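Local coordinates for protein heme peroxidase (Bacteroides thetaiotaomicron, PDB 2GVK) that probably uses a bound heme to catalyse the peroxide-dependent oxidation of dyes and other substrates, as in the dye-decolorizing peroxidase family, at residues Glu23-Ile28 with Leu110-Ala115; Val188-Tyr193 with Gly260-Gly265. All coordinates share one frame; numbering follows the deposited sequence.

Contact 1: residues Glu23-Ile28 with Leu110-Ala115; sequences ENVIFI and LFHIRA
Ile-28 and Phe-111 form an antiparallel hydrogen-bonded pair. Ile-28 N donates to Phe-111 O at 2.9 Å, and Phe-111 N returns the bond to Ile-28 O. Their side chains leave the same face of the sheet, with Ile-28 CB and Phe-111 CB 4.4 Å apart. Their strands, 24-32 and 109-115, are neighbours in the N-terminal half of the dye-decolorizing peroxidase beta-barrel fold.

Two residues along, Ile-113 faces Ile-26 in the same way. Ile-26 N reaches Ile-113 O at 2.8 Å, and the two CB atoms are 4.2 Å apart. CG1 of Ile-113 lies beside its backbone N (chi1 -40°), and it and CB are both 3.8 Å from Ile-26 O. Ala-115 ends the ladder. Its O takes Asn-24 N at 3.1 Å in a bent bond of 137°, and weakly takes Asn-24 ND2. Helix 118-131 covers this face: Met-118 and Cys-121 touch Ile-26, and Ala-125 touches Ile-113.

The reverse face carries Phe-27 and His-112. Their rings are nearly parallel, with planes at 8°, but are slid apart and barely overlap. The nearest atoms, Phe-27 CE1 and His-112 CD2, are 3.3 Å apart. His-112 ND1 is hydrogen-bonded to Tyr-266 OH on strand 258-267, which fixes the rotation of the imidazole.

Main-chain bonds fix the register; one face packs apolar groups on a helix, the other carries an aromatic pair tethered to another strand.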
ATOM      1  N   GLU A  23     -10.729   4.215  10.055  1.00 16.00           N
ATOM      2  CA  GLU A  23     -10.121   5.427   9.553  0.70 15.43           C
ATOM      3  C   GLU A  23     -11.213   6.480   9.333  1.00 14.85           C
ATOM      4  O   GLU A  23     -10.979   7.680   9.496  1.00 14.62           O
ATOM      5  CB  GLU A  23      -9.387   5.139   8.247  0.70 15.62           C
ATOM      6  CG  GLU A  23      -8.492   6.263   7.744  0.70 17.53           C
ATOM      7  CD  GLU A  23      -7.271   6.475   8.613  0.70 22.72           C
ATOM      8  OE1 GLU A  23      -6.778   5.489   9.192  0.70 27.90           O
ATOM      9  OE2 GLU A  23      -6.805   7.631   8.724  0.70 26.39           O
ATOM     10  N   ASN A  24     -12.397   6.004   8.916  1.00 13.85           N
ATOM     11  CA  ASN A  24     -13.569   6.844   8.642  1.00 13.04           C
ATOM     12  C   ASN A  24     -14.733   6.219   9.328  1.00 12.90           C
ATOM     13  O   ASN A  24     -14.866   5.012   9.309  1.00 13.66           O
ATOM     14  CB  ASN A  24     -13.843   6.906   7.145  1.00 12.69           C
ATOM     15  CG  ASN A  24     -12.675   7.443   6.381  1.00 11.79           C
ATOM     16  OD1 ASN A  24     -12.496   8.666   6.268  1.00 12.40           O
ATOM     17  ND2 ASN A  24     -11.824   6.543   5.897  1.00 10.75           N
ATOM     18  N   VAL A  25     -15.581   7.031   9.938  1.00 12.37           N
ATOM     19  CA  VAL A  25     -16.698   6.502  10.723  0.50 12.04           C
ATOM     20  C   VAL A  25     -17.951   7.336  10.573  1.00 11.85           C
ATOM     21  O   VAL A  25     -17.893   8.527  10.452  1.00 11.62           O
ATOM     22  CB  VAL A  25     -16.320   6.387  12.261  0.50 12.06           C
ATOM     23  CG1 VAL A  25     -16.072   7.745  12.861  0.50 13.06           C
ATOM     24  CG2 VAL A  25     -17.411   5.649  13.040  0.50 12.01           C
ATOM     25  N   ILE A  26     -19.090   6.648  10.544  1.00 11.47           N
ATOM     26  CA  ILE A  26     -20.386   7.283  10.589  1.00 11.16           C
ATOM     27  C   ILE A  26     -21.131   6.729  11.774  1.00 11.23           C
ATOM     28  O   ILE A  26     -21.186   5.503  11.970  1.00 11.49           O
ATOM     29  CB  ILE A  26     -21.227   7.012   9.321  1.00 11.20           C
ATOM     30  CG1 ILE A  26     -20.550   7.593   8.089  1.00 11.67           C
ATOM     31  CG2 ILE A  26     -22.607   7.619   9.491  1.00 11.90           C
ATOM     32  CD1 ILE A  26     -21.296   7.344   6.807  1.00 12.35           C
ATOM     33  N   PHE A  27     -21.593   7.618  12.638  1.00 11.22           N
ATOM     34  CA  PHE A  27     -22.501   7.249  13.757  1.00 11.12           C
ATOM     35  C   PHE A  27     -23.888   7.798  13.444  1.00 10.77           C
ATOM     36  O   PHE A  27     -24.066   9.016  13.329  1.00 10.96           O
ATOM     37  CB  PHE A  27     -22.044   7.842  15.096  1.00 11.37           C
ATOM     38  CG  PHE A  27     -20.647   7.466  15.498  1.00 12.13           C
ATOM     39  CD1 PHE A  27     -20.408   6.314  16.207  1.00 13.19           C
ATOM     40  CD2 PHE A  27     -19.588   8.347  15.278  1.00 14.24           C
ATOM     41  CE1 PHE A  27     -19.124   6.024  16.658  1.00 14.67           C
ATOM     42  CE2 PHE A  27     -18.329   8.043  15.702  1.00 13.66           C
ATOM     43  CZ  PHE A  27     -18.110   6.891  16.428  1.00 13.51           C
ATOM     44  N   ILE A  28     -24.868   6.912  13.315  1.00 10.43           N
ATOM     45  CA  ILE A  28     -26.252   7.326  13.087  1.00 10.71           C
ATOM     46  C   ILE A  28     -27.165   6.817  14.204  1.00 10.63           C
ATOM     47  O   ILE A  28     -27.172   5.639  14.515  1.00 10.81           O
ATOM     48  CB  ILE A  28     -26.778   6.800  11.737  1.00 10.60           C
ATOM     49  CG1 ILE A  28     -26.080   7.516  10.586  1.00 13.36           C
ATOM     50  CG2 ILE A  28     -28.235   7.003  11.640  1.00 11.64           C
ATOM     51  CD1 ILE A  28     -26.319   6.878   9.244  1.00 14.94           C
ATOM     52  N   LEU A 110     -29.094   2.417  16.663  1.00 10.59           N
ATOM     53  CA  LEU A 110     -27.735   2.906  16.438  1.00 10.66           C
ATOM     54  C   LEU A 110     -27.056   2.120  15.335  1.00 10.78           C
ATOM     55  O   LEU A 110     -27.074   0.888  15.338  1.00 10.90           O
ATOM     56  CB  LEU A 110     -26.886   2.784  17.720  1.00 11.05           C
ATOM     57  CG  LEU A 110     -25.362   3.066  17.558  1.00 11.67           C
ATOM     58  CD1 LEU A 110     -25.073   4.527  17.318  1.00 12.13           C
ATOM     59  CD2 LEU A 110     -24.601   2.565  18.770  1.00 13.88           C
ATOM     60  N   PHE A 111     -26.453   2.840  14.392  1.00 10.70           N
ATOM     61  CA  PHE A 111     -25.550   2.231  13.415  1.00 10.75           C
ATOM     62  C   PHE A 111     -24.195   2.855  13.558  1.00 10.75           C
ATOM     63  O   PHE A 111     -24.063   4.092  13.553  1.00 10.70           O
ATOM     64  CB  PHE A 111     -26.084   2.412  11.967  1.00 10.83           C
ATOM     65  CG  PHE A 111     -27.347   1.667  11.696  1.00 12.01           C
ATOM     66  CD1 PHE A 111     -27.327   0.313  11.476  1.00 11.72           C
ATOM     67  CD2 PHE A 111     -28.579   2.319  11.708  1.00 11.29           C
ATOM     68  CE1 PHE A 111     -28.499  -0.386  11.232  1.00 10.03           C
ATOM     69  CE2 PHE A 111     -29.765   1.609  11.456  1.00 11.91           C
ATOM     70  CZ  PHE A 111     -29.719   0.274  11.224  1.00 10.54           C
ATOM     71  N   HIS A 112     -23.183   1.999  13.736  1.00 10.53           N
ATOM     72  CA  HIS A 112     -21.798   2.421  13.858  1.00 10.83           C
ATOM     73  C   HIS A 112     -21.048   1.810  12.676  1.00 11.01           C
ATOM     74  O   HIS A 112     -20.826   0.598  12.625  1.00 11.43           O
ATOM     75  CB  HIS A 112     -21.245   1.957  15.209  1.00 10.99           C
ATOM     76  CG  HIS A 112     -19.778   2.216  15.404  1.00 11.03           C
ATOM     77  ND1 HIS A 112     -18.990   1.435  16.242  1.00 12.16           N
ATOM     78  CD2 HIS A 112     -18.971   3.187  14.928  1.00 13.05           C
ATOM     79  CE1 HIS A 112     -17.762   1.914  16.250  1.00 13.30           C
ATOM     80  NE2 HIS A 112     -17.712   2.962  15.444  1.00 12.10           N
ATOM     81  N   ILE A 113     -20.703   2.673  11.701  1.00 10.87           N
ATOM     82  CA  ILE A 113     -20.181   2.249  10.417  1.00 11.45           C
ATOM     83  C   ILE A 113     -18.737   2.730  10.284  1.00 11.51           C
ATOM     84  O   ILE A 113     -18.466   3.909  10.447  1.00 11.32           O
ATOM     85  CB  ILE A 113     -21.013   2.852   9.238  1.00 11.42           C
ATOM     86  CG1 ILE A 113     -22.504   2.831   9.550  1.00 13.18           C
ATOM     87  CG2 ILE A 113     -20.716   2.102   7.956  1.00 12.60           C
ATOM     88  CD1 ILE A 113     -23.392   3.431   8.451  1.00 14.39           C
ATOM     89  N   ARG A 114     -17.835   1.796   9.975  1.00 11.89           N
ATOM     90  CA  ARG A 114     -16.370   2.034   9.914  0.50 12.27           C
ATOM     91  C   ARG A 114     -15.797   1.449   8.615  1.00 12.23           C
ATOM     92  O   ARG A 114     -16.144   0.346   8.253  1.00 12.58           O
ATOM     93  CB  ARG A 114     -15.675   1.319  11.098  0.50 12.53           C
ATOM     94  CG  ARG A 114     -15.980   1.870  12.448  0.50 13.71           C
ATOM     95  CD  ARG A 114     -15.340   1.036  13.559  0.50 15.38           C
ATOM     96  NE  ARG A 114     -16.198  -0.095  13.944  0.50  9.82           N
ATOM     97  CZ  ARG A 114     -16.049  -0.802  15.073  0.50 17.22           C
ATOM     98  NH1 ARG A 114     -15.093  -0.491  15.935  0.50 17.91           N
ATOM     99  NH2 ARG A 114     -16.893  -1.798  15.349  0.50 15.35           N
ATOM    100  N   ALA A 115     -14.823   2.145   8.000  1.00 11.97           N
ATOM    101  CA  ALA A 115     -14.085   1.587   6.873  1.00 11.72           C
ATOM    102  C   ALA A 115     -12.856   2.408   6.570  1.00 12.16           C
ATOM    103  O   ALA A 115     -12.736   3.563   6.997  1.00 12.40           O
ATOM    104  CB  ALA A 115     -14.963   1.505   5.645  1.00 11.57           C
TER

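Contact 2: residues Val188-Tyr193 with Gly260-Gly265; sequences VFVQKY and GTYFIG
Phe-263 packs over the middle of residues 188-193. Its CB lies 3.4 Å from Gln-191 O and 4.0 Å from Tyr-193 CE2, near the plane of the tyrosine ring. CG is anti to the backbone N (chi1 171°), and the ring runs toward Phe-189. CD2 is 3.8 Å from Gln-191 OE1, with the amide turned 81° to the ring. CE2 is 3.6 Å from Phe-189 O and 4.1 Å from CD2 of that residue, at the edge of its ring. Tyr-193 OH donates to Gln-191 OE1 from above the carbonyl plane.

Strands 186-195 and 258-267 are antiparallel neighbours, paired here by six backbone hydrogen bonds. They belong to the C-terminal family half of the dye-decolorizing peroxidase beta-barrel, which is built from two ferredoxin-like halves. Helix 270-281 touches Phe-189, Gln-191 and Tyr-193 on this face.

On the opposite face, Lys-192 CG and Val-190 CB approach the Tyr-262 ring obliquely from the same side, 3.4 Å from CD2 and 3.7 Å from CE1. Phe-27 stacks on the other side. An alanine at Tyr-262 would probably open a gap beside Val-190 and the Lys-192 methylenes and leave Phe-27 without its stacking partner. Lys-192 NZ forms a salt bridge with Asp-140.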
ATOM      1  N   VAL A 188     -23.739  -1.154  24.279  1.00 11.00           N
ATOM      2  CA  VAL A 188     -22.976  -0.032  23.754  1.00 11.32           C
ATOM      3  C   VAL A 188     -23.560   1.292  24.199  1.00 11.34           C
ATOM      4  O   VAL A 188     -24.767   1.498  24.176  1.00 12.03           O
ATOM      5  CB  VAL A 188     -22.835  -0.095  22.167  1.00 11.70           C
ATOM      6  CG1 VAL A 188     -24.147   0.061  21.511  1.00 12.13           C
ATOM      7  CG2 VAL A 188     -21.869   0.948  21.678  1.00 13.14           C
ATOM      8  N   PHE A 189     -22.688   2.168  24.668  1.00 10.85           N
ATOM      9  CA  PHE A 189     -23.095   3.456  25.145  1.00 10.49           C
ATOM     10  C   PHE A 189     -22.400   4.527  24.325  1.00 10.62           C
ATOM     11  O   PHE A 189     -21.221   4.424  24.054  1.00 10.55           O
ATOM     12  CB  PHE A 189     -22.749   3.599  26.643  1.00 10.63           C
ATOM     13  CG  PHE A 189     -23.332   4.813  27.284  1.00  9.97           C
ATOM     14  CD1 PHE A 189     -24.673   4.892  27.536  1.00 11.07           C
ATOM     15  CD2 PHE A 189     -22.512   5.879  27.670  1.00 11.50           C
ATOM     16  CE1 PHE A 189     -25.207   6.010  28.112  1.00 13.80           C
ATOM     17  CE2 PHE A 189     -23.053   6.995  28.271  1.00 12.03           C
ATOM     18  CZ  PHE A 189     -24.377   7.060  28.493  1.00 11.96           C
ATOM     19  N   VAL A 190     -23.165   5.518  23.866  1.00 10.51           N
ATOM     20  CA  VAL A 190     -22.610   6.606  23.100  1.00 10.81           C
ATOM     21  C   VAL A 190     -22.847   7.961  23.791  1.00 10.74           C
ATOM     22  O   VAL A 190     -23.887   8.185  24.443  1.00 10.77           O
ATOM     23  CB  VAL A 190     -23.199   6.657  21.653  1.00 11.03           C
ATOM     24  CG1 VAL A 190     -22.816   5.400  20.869  1.00 13.18           C
ATOM     25  CG2 VAL A 190     -24.699   6.862  21.691  1.00 13.39           C
ATOM     26  N   GLN A 191     -21.837   8.844  23.682  1.00 11.03           N
ATOM     27  CA  GLN A 191     -21.949  10.239  24.107  1.00 11.10           C
ATOM     28  C   GLN A 191     -21.222  11.119  23.149  1.00 11.20           C
ATOM     29  O   GLN A 191     -20.048  10.873  22.858  1.00 11.70           O
ATOM     30  CB  GLN A 191     -21.306  10.466  25.475  1.00 11.24           C
ATOM     31  CG  GLN A 191     -21.900   9.780  26.596  1.00 11.85           C
ATOM     32  CD  GLN A 191     -21.094   9.995  27.863  1.00 12.07           C
ATOM     33  OE1 GLN A 191     -19.952   9.534  27.965  1.00 14.93           O
ATOM     34  NE2 GLN A 191     -21.683  10.710  28.839  1.00 12.48           N
ATOM     35  N   LYS A 192     -21.864  12.203  22.738  1.00 11.35           N
ATOM     36  CA  LYS A 192     -21.167  13.286  22.023  1.00 11.69           C
ATOM     37  C   LYS A 192     -20.654  14.309  23.026  1.00 11.44           C
ATOM     38  O   LYS A 192     -21.433  14.828  23.849  1.00 11.46           O
ATOM     39  CB  LYS A 192     -22.089  13.993  21.048  1.00 12.21           C
ATOM     40  CG  LYS A 192     -22.337  13.259  19.821  1.00 16.35           C
ATOM     41  CD  LYS A 192     -23.429  13.956  18.966  1.00 19.79           C
ATOM     42  CE  LYS A 192     -22.923  15.200  18.319  1.00 19.32           C
ATOM     43  NZ  LYS A 192     -24.012  15.860  17.484  1.00 22.48           N
ATOM     44  N   TYR A 193     -19.349  14.576  22.971  1.00 11.42           N
ATOM     45  CA  TYR A 193     -18.724  15.607  23.779  1.00 11.76           C
ATOM     46  C   TYR A 193     -18.290  16.778  22.908  1.00 12.18           C
ATOM     47  O   TYR A 193     -17.709  16.579  21.844  1.00 12.50           O
ATOM     48  CB  TYR A 193     -17.497  15.066  24.486  1.00 12.10           C
ATOM     49  CG  TYR A 193     -17.783  14.171  25.659  1.00 12.04           C
ATOM     50  CD1 TYR A 193     -17.947  14.704  26.941  1.00 12.49           C
ATOM     51  CD2 TYR A 193     -17.860  12.793  25.505  1.00 12.99           C
ATOM     52  CE1 TYR A 193     -18.158  13.867  28.046  1.00 12.27           C
ATOM     53  CE2 TYR A 193     -18.095  11.956  26.593  1.00 12.38           C
ATOM     54  CZ  TYR A 193     -18.245  12.504  27.865  1.00 13.43           C
ATOM     55  OH  TYR A 193     -18.492  11.666  28.964  1.00 12.51           O
ATOM     56  N   GLY A 260     -15.197  18.172  18.639  1.00 11.67           N
ATOM     57  CA  GLY A 260     -15.824  17.181  19.508  1.00 11.94           C
ATOM     58  C   GLY A 260     -15.211  15.794  19.495  1.00 11.75           C
ATOM     59  O   GLY A 260     -14.351  15.472  18.680  1.00 11.37           O
ATOM     60  N   THR A 261     -15.628  15.002  20.481  1.00 11.78           N
ATOM     61  CA  THR A 261     -15.281  13.606  20.592  1.00 12.11           C
ATOM     62  C   THR A 261     -16.580  12.816  20.650  1.00 12.06           C
ATOM     63  O   THR A 261     -17.479  13.133  21.444  1.00 12.35           O
ATOM     64  CB  THR A 261     -14.483  13.331  21.884  1.00 12.12           C
ATOM     65  OG1 THR A 261     -13.184  13.898  21.780  1.00 13.33           O
ATOM     66  CG2 THR A 261     -14.358  11.850  22.135  1.00 13.34           C
ATOM     67  N   TYR A 262     -16.704  11.814  19.792  1.00 11.76           N
ATOM     68  CA  TYR A 262     -17.824  10.911  19.854  1.00 11.60           C
ATOM     69  C   TYR A 262     -17.378   9.666  20.602  1.00 11.42           C
ATOM     70  O   TYR A 262     -16.590   8.869  20.094  1.00 11.50           O
ATOM     71  CB  TYR A 262     -18.327  10.559  18.432  1.00 11.66           C
ATOM     72  CG  TYR A 262     -19.768  10.062  18.391  1.00 12.39           C
ATOM     73  CD1 TYR A 262     -20.091   8.787  18.850  1.00 13.69           C
ATOM     74  CD2 TYR A 262     -20.807  10.875  17.928  1.00 14.30           C
ATOM     75  CE1 TYR A 262     -21.378   8.343  18.861  1.00 12.55           C
ATOM     76  CE2 TYR A 262     -22.118  10.422  17.928  1.00 13.07           C
ATOM     77  CZ  TYR A 262     -22.391   9.150  18.421  1.00 13.75           C
ATOM     78  OH  TYR A 262     -23.688   8.658  18.422  1.00 16.33           O
ATOM     79  N   PHE A 263     -17.799   9.572  21.859  1.00 11.45           N
ATOM     80  CA  PHE A 263     -17.501   8.425  22.681  1.00 11.61           C
ATOM     81  C   PHE A 263     -18.409   7.283  22.342  1.00 11.17           C
ATOM     82  O   PHE A 263     -19.642   7.452  22.254  1.00 11.08           O
ATOM     83  CB  PHE A 263     -17.672   8.768  24.165  1.00 11.76           C
ATOM     84  CG  PHE A 263     -17.592   7.576  25.062  1.00 12.92           C
ATOM     85  CD1 PHE A 263     -16.379   7.062  25.425  1.00 16.60           C
ATOM     86  CD2 PHE A 263     -18.728   6.913  25.459  1.00 15.97           C
ATOM     87  CE1 PHE A 263     -16.294   5.885  26.233  1.00 17.17           C
ATOM     88  CE2 PHE A 263     -18.638   5.744  26.264  1.00 14.64           C
ATOM     89  CZ  PHE A 263     -17.419   5.268  26.649  1.00 15.68           C
ATOM     90  N   ILE A 264     -17.824   6.101  22.160  1.00 10.96           N
ATOM     91  CA  ILE A 264     -18.598   4.895  22.020  1.00 10.84           C
ATOM     92  C   ILE A 264     -17.865   3.769  22.770  1.00 10.98           C
ATOM     93  O   ILE A 264     -16.671   3.563  22.589  1.00 11.45           O
ATOM     94  CB  ILE A 264     -18.843   4.541  20.524  1.00 11.02           C
ATOM     95  CG1 ILE A 264     -19.691   3.296  20.400  1.00 11.04           C
ATOM     96  CG2 ILE A 264     -17.510   4.383  19.772  1.00 13.36           C
ATOM     97  CD1 ILE A 264     -20.321   3.137  19.069  1.00 10.35           C
ATOM     98  N   GLY A 265     -18.587   3.102  23.662  1.00 11.03           N
ATOM     99  CA  GLY A 265     -18.018   2.077  24.517  1.00 10.86           C
ATOM    100  C   GLY A 265     -18.860   0.826  24.504  1.00 10.73           C
ATOM    101  O   GLY A 265     -20.065   0.875  24.808  1.00 10.68           O
TER

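How the contacts relate
Both contacts are buried antiparallel strand pairs in one eight-stranded sheet. They hold different strands, with strands 66-72 and 296-306 between them in the sheet order. Contact 2 is the more central: its centre lies about 5 Å from the centre of the chain, against about 10 Å for the centre of contact 1. A second subunit reaches contact 1 but no other chain touches contact 2. Their outer faces pack on different helices. Their other faces meet, as fits a barrel-like fold: beyond the Phe-27 and Tyr-262 rings, Leu-110 CD2 lies 3.7 Å from Val-188 CG1. Contact 1 is mainly aliphatic on its helix side, whereas contact 2 puts aromatic rings and a buried amide there.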